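Local coordinates for AT-rich DNA-binding protein (Thermus thermophilus, PDB 2DT5) that represses transcription as a homodimeric, DNA-binding Rex-family sensor that responds to the cellular NADH/NAD+ redox state, at the interface of chains A and B. Coordinates in Å, arbitrary orientation; residue numbers count along the deposited sequence, not the author numbering. Chains: chain A/B, AT-rich DNA-binding protein.

The interface of chains A and B. Residues chain A 190-191, 193-194, 197; chain B 12, 16, 75-77, 105.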
ATOM      1  N   LEU A 190       6.964  -2.550  -0.099  1.00 32.74           N
ATOM      2  CA  LEU A 190       8.070  -2.526  -1.051  1.00 31.96           C
ATOM      3  C   LEU A 190       7.948  -1.426  -2.092  1.00 33.43           C
ATOM      4  O   LEU A 190       8.956  -0.834  -2.488  1.00 29.33           O
ATOM      5  CB  LEU A 190       8.234  -3.887  -1.737  1.00 32.30           C
ATOM      6  CG  LEU A 190       8.629  -4.981  -0.726  1.00 37.80           C
ATOM      7  CD1 LEU A 190       8.875  -6.279  -1.463  1.00 44.57           C
ATOM      8  CD2 LEU A 190       9.881  -4.582   0.039  1.00 42.03           C
ATOM      9  N   ALA A 191       6.729  -1.136  -2.535  1.00 27.66           N
ATOM     10  CA  ALA A 191       6.560  -0.078  -3.528  1.00 30.03           C
ATOM     11  C   ALA A 191       6.975   1.262  -2.911  1.00 27.35           C
ATOM     12  O   ALA A 191       7.604   2.093  -3.567  1.00 24.35           O
ATOM     13  CB  ALA A 191       5.109  -0.021  -4.015  1.00 19.66           C
ATOM     14  N   LEU A 193       9.155   1.679  -0.498  1.00 24.17           N
ATOM     15  CA  LEU A 193      10.606   1.641  -0.357  1.00 29.89           C
ATOM     16  C   LEU A 193      11.271   1.957  -1.682  1.00 27.36           C
ATOM     17  O   LEU A 193      12.315   2.608  -1.727  1.00 24.74           O
ATOM     18  CB  LEU A 193      11.070   0.254   0.068  1.00 28.00           C
ATOM     19  CG  LEU A 193      11.533   0.042   1.494  1.00 39.49           C
ATOM     20  CD1 LEU A 193      12.081  -1.386   1.581  1.00 29.76           C
ATOM     21  CD2 LEU A 193      12.612   1.076   1.874  1.00 32.72           C
ATOM     22  N   THR A 194      10.672   1.461  -2.758  1.00 24.54           N
ATOM     23  CA  THR A 194      11.218   1.671  -4.085  1.00 26.11           C
ATOM     24  C   THR A 194      11.043   3.123  -4.510  1.00 32.41           C
ATOM     25  O   THR A 194      11.965   3.701  -5.100  1.00 29.85           O
ATOM     26  CB  THR A 194      10.567   0.702  -5.078  1.00 33.37           C
ATOM     27  OG1 THR A 194      10.819  -0.635  -4.624  1.00 28.37           O
ATOM     28  CG2 THR A 194      11.176   0.862  -6.483  1.00 32.52           C
ATOM     29  N   SER A 197      13.759   4.940  -2.897  1.00 29.07           N
ATOM     30  CA  SER A 197      14.989   4.658  -3.609  1.00 31.35           C
ATOM     31  C   SER A 197      15.104   5.588  -4.808  1.00 32.94           C
ATOM     32  O   SER A 197      16.123   6.242  -4.998  1.00 31.78           O
ATOM     33  CB  SER A 197      14.990   3.211  -4.095  1.00 31.53           C
ATOM     34  OG  SER A 197      16.066   2.980  -4.976  1.00 39.32           O
TER
ATOM     35  N   ILE B  12       7.091   0.521 -11.081  1.00 30.91           N
ATOM     36  CA  ILE B  12       7.143  -0.563 -10.108  1.00 28.85           C
ATOM     37  C   ILE B  12       6.131  -1.637 -10.522  1.00 29.54           C
ATOM     38  O   ILE B  12       6.416  -2.832 -10.447  1.00 34.40           O
ATOM     39  CB  ILE B  12       6.848  -0.032  -8.677  1.00 33.89           C
ATOM     40  CG1 ILE B  12       7.979   0.925  -8.256  1.00 31.39           C
ATOM     41  CG2 ILE B  12       6.730  -1.209  -7.668  1.00 28.94           C
ATOM     42  CD1 ILE B  12       7.678   1.810  -7.031  1.00 30.07           C
ATOM     43  N   ARG B  16       6.842  -5.683 -11.512  1.00 39.16           N
ATOM     44  CA  ARG B  16       6.192  -6.859 -10.896  1.00 42.96           C
ATOM     45  C   ARG B  16       5.704  -7.761 -12.023  1.00 33.73           C
ATOM     46  O   ARG B  16       5.971  -8.954 -12.026  1.00 37.76           O
ATOM     47  CB  ARG B  16       4.977  -6.461 -10.022  1.00 37.31           C
ATOM     48  CG  ARG B  16       5.320  -5.590  -8.823  1.00 46.27           C
ATOM     49  CD  ARG B  16       6.658  -6.007  -8.236  1.00 57.56           C
ATOM     50  NE  ARG B  16       7.094  -5.116  -7.167  1.00 66.18           N
ATOM     51  CZ  ARG B  16       8.339  -5.061  -6.703  1.00 67.11           C
ATOM     52  NH1 ARG B  16       9.286  -5.842  -7.218  1.00 60.93           N
ATOM     53  NH2 ARG B  16       8.630  -4.235  -5.710  1.00 65.68           N
ATOM     54  N   LEU B  75      15.014   2.430 -10.978  1.00 31.04           N
ATOM     55  CA  LEU B  75      14.411   2.493  -9.657  1.00 30.19           C
ATOM     56  C   LEU B  75      15.420   2.448  -8.514  1.00 33.03           C
ATOM     57  O   LEU B  75      15.065   2.699  -7.362  1.00 32.33           O
ATOM     58  CB  LEU B  75      13.361   1.364  -9.518  1.00 26.67           C
ATOM     59  CG  LEU B  75      12.165   1.529 -10.477  1.00 21.34           C
ATOM     60  CD1 LEU B  75      11.301   0.259 -10.495  1.00 32.33           C
ATOM     61  CD2 LEU B  75      11.322   2.728 -10.060  1.00 24.11           C
ATOM     62  N   GLY B  76      16.675   2.144  -8.844  1.00 30.12           N
ATOM     63  CA  GLY B  76      17.718   2.064  -7.842  1.00 30.26           C
ATOM     64  C   GLY B  76      17.754   0.721  -7.142  1.00 31.03           C
ATOM     65  O   GLY B  76      18.322   0.591  -6.060  1.00 28.20           O
ATOM     66  N   LEU B  77      17.150  -0.289  -7.759  1.00 32.50           N
ATOM     67  CA  LEU B  77      17.122  -1.618  -7.161  1.00 27.06           C
ATOM     68  C   LEU B  77      18.392  -2.431  -7.403  1.00 32.79           C
ATOM     69  O   LEU B  77      18.647  -3.430  -6.720  1.00 30.11           O
ATOM     70  CB  LEU B  77      15.893  -2.363  -7.670  1.00 30.64           C
ATOM     71  CG  LEU B  77      14.579  -1.682  -7.249  1.00 27.75           C
ATOM     72  CD1 LEU B  77      13.391  -2.280  -8.013  1.00 24.19           C
ATOM     73  CD2 LEU B  77      14.383  -1.841  -5.749  1.00 26.09           C
ATOM     74  N   PHE B 105      17.511  -4.091  -0.413  1.00 32.83           N
ATOM     75  CA  PHE B 105      17.391  -3.433   0.889  1.00 30.65           C
ATOM     76  C   PHE B 105      17.925  -4.304   2.005  1.00 34.12           C
ATOM     77  O   PHE B 105      17.424  -5.399   2.241  1.00 32.09           O
ATOM     78  CB  PHE B 105      15.927  -3.102   1.143  1.00 26.10           C
ATOM     79  CG  PHE B 105      15.289  -2.351   0.021  1.00 28.88           C
ATOM     80  CD1 PHE B 105      14.382  -2.977  -0.820  1.00 22.67           C
ATOM     81  CD2 PHE B 105      15.630  -1.027  -0.225  1.00 27.57           C
ATOM     82  CE1 PHE B 105      13.822  -2.305  -1.885  1.00 24.24           C
ATOM     83  CE2 PHE B 105      15.069  -0.336  -1.299  1.00 29.36           C
ATOM     84  CZ  PHE B 105      14.167  -0.973  -2.130  1.00 25.51           C
TER
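A:Thr194 and B:Ile12 meet tip to tip where helix 190-201 of one subunit of the Rex homodimer inserts between helix 7-23, the end of helix 64-75 and strand 105-112 of the other.

Apolar packing centres on the methyl of A:Thr194. Its CG2 lies 3.7 Å from CG1 of B:Ile12 and 3.8 Å from CB of B:Leu75, so this methyl bridges two helices of chain B. The torsion explains the aim: CG2 stands anti to the backbone N (chi1 -59° for OG1), which directs the methyl outward and turns the hydroxyl back along its own helix. A:Thr194 buries 76 Å² against chain B, the largest share in this patch. One residue earlier on the helix, A:Leu193 CD1 caps a face of the B:Phe105 ring in a CH-pi contact, 3.7 Å from the centroid and offset toward the rim.

At the start of the helix, the guanidinium NH2 of B:Arg16 makes a peripheral approach to A:Leu190 CB at 4.0 Å.

Hydrogen bonds act both within chain A and across the interface. Within chain A, the A:Thr194 hydroxyl OG1 donates to A:Leu190 O (2.8 Å), tilted 35° from the carbonyl plane; this bond probably helps fix the rotamer that points the methyl at chain B. Across the interface, A:Ser197 OG donates to the backbone carbonyl of B:Leu75, the last residue of helix 64-75. Here OG lies in the carbonyl plane on a lone pair of B:Leu75 O, 2.6 Å away, with a C=O...OG angle of 140°.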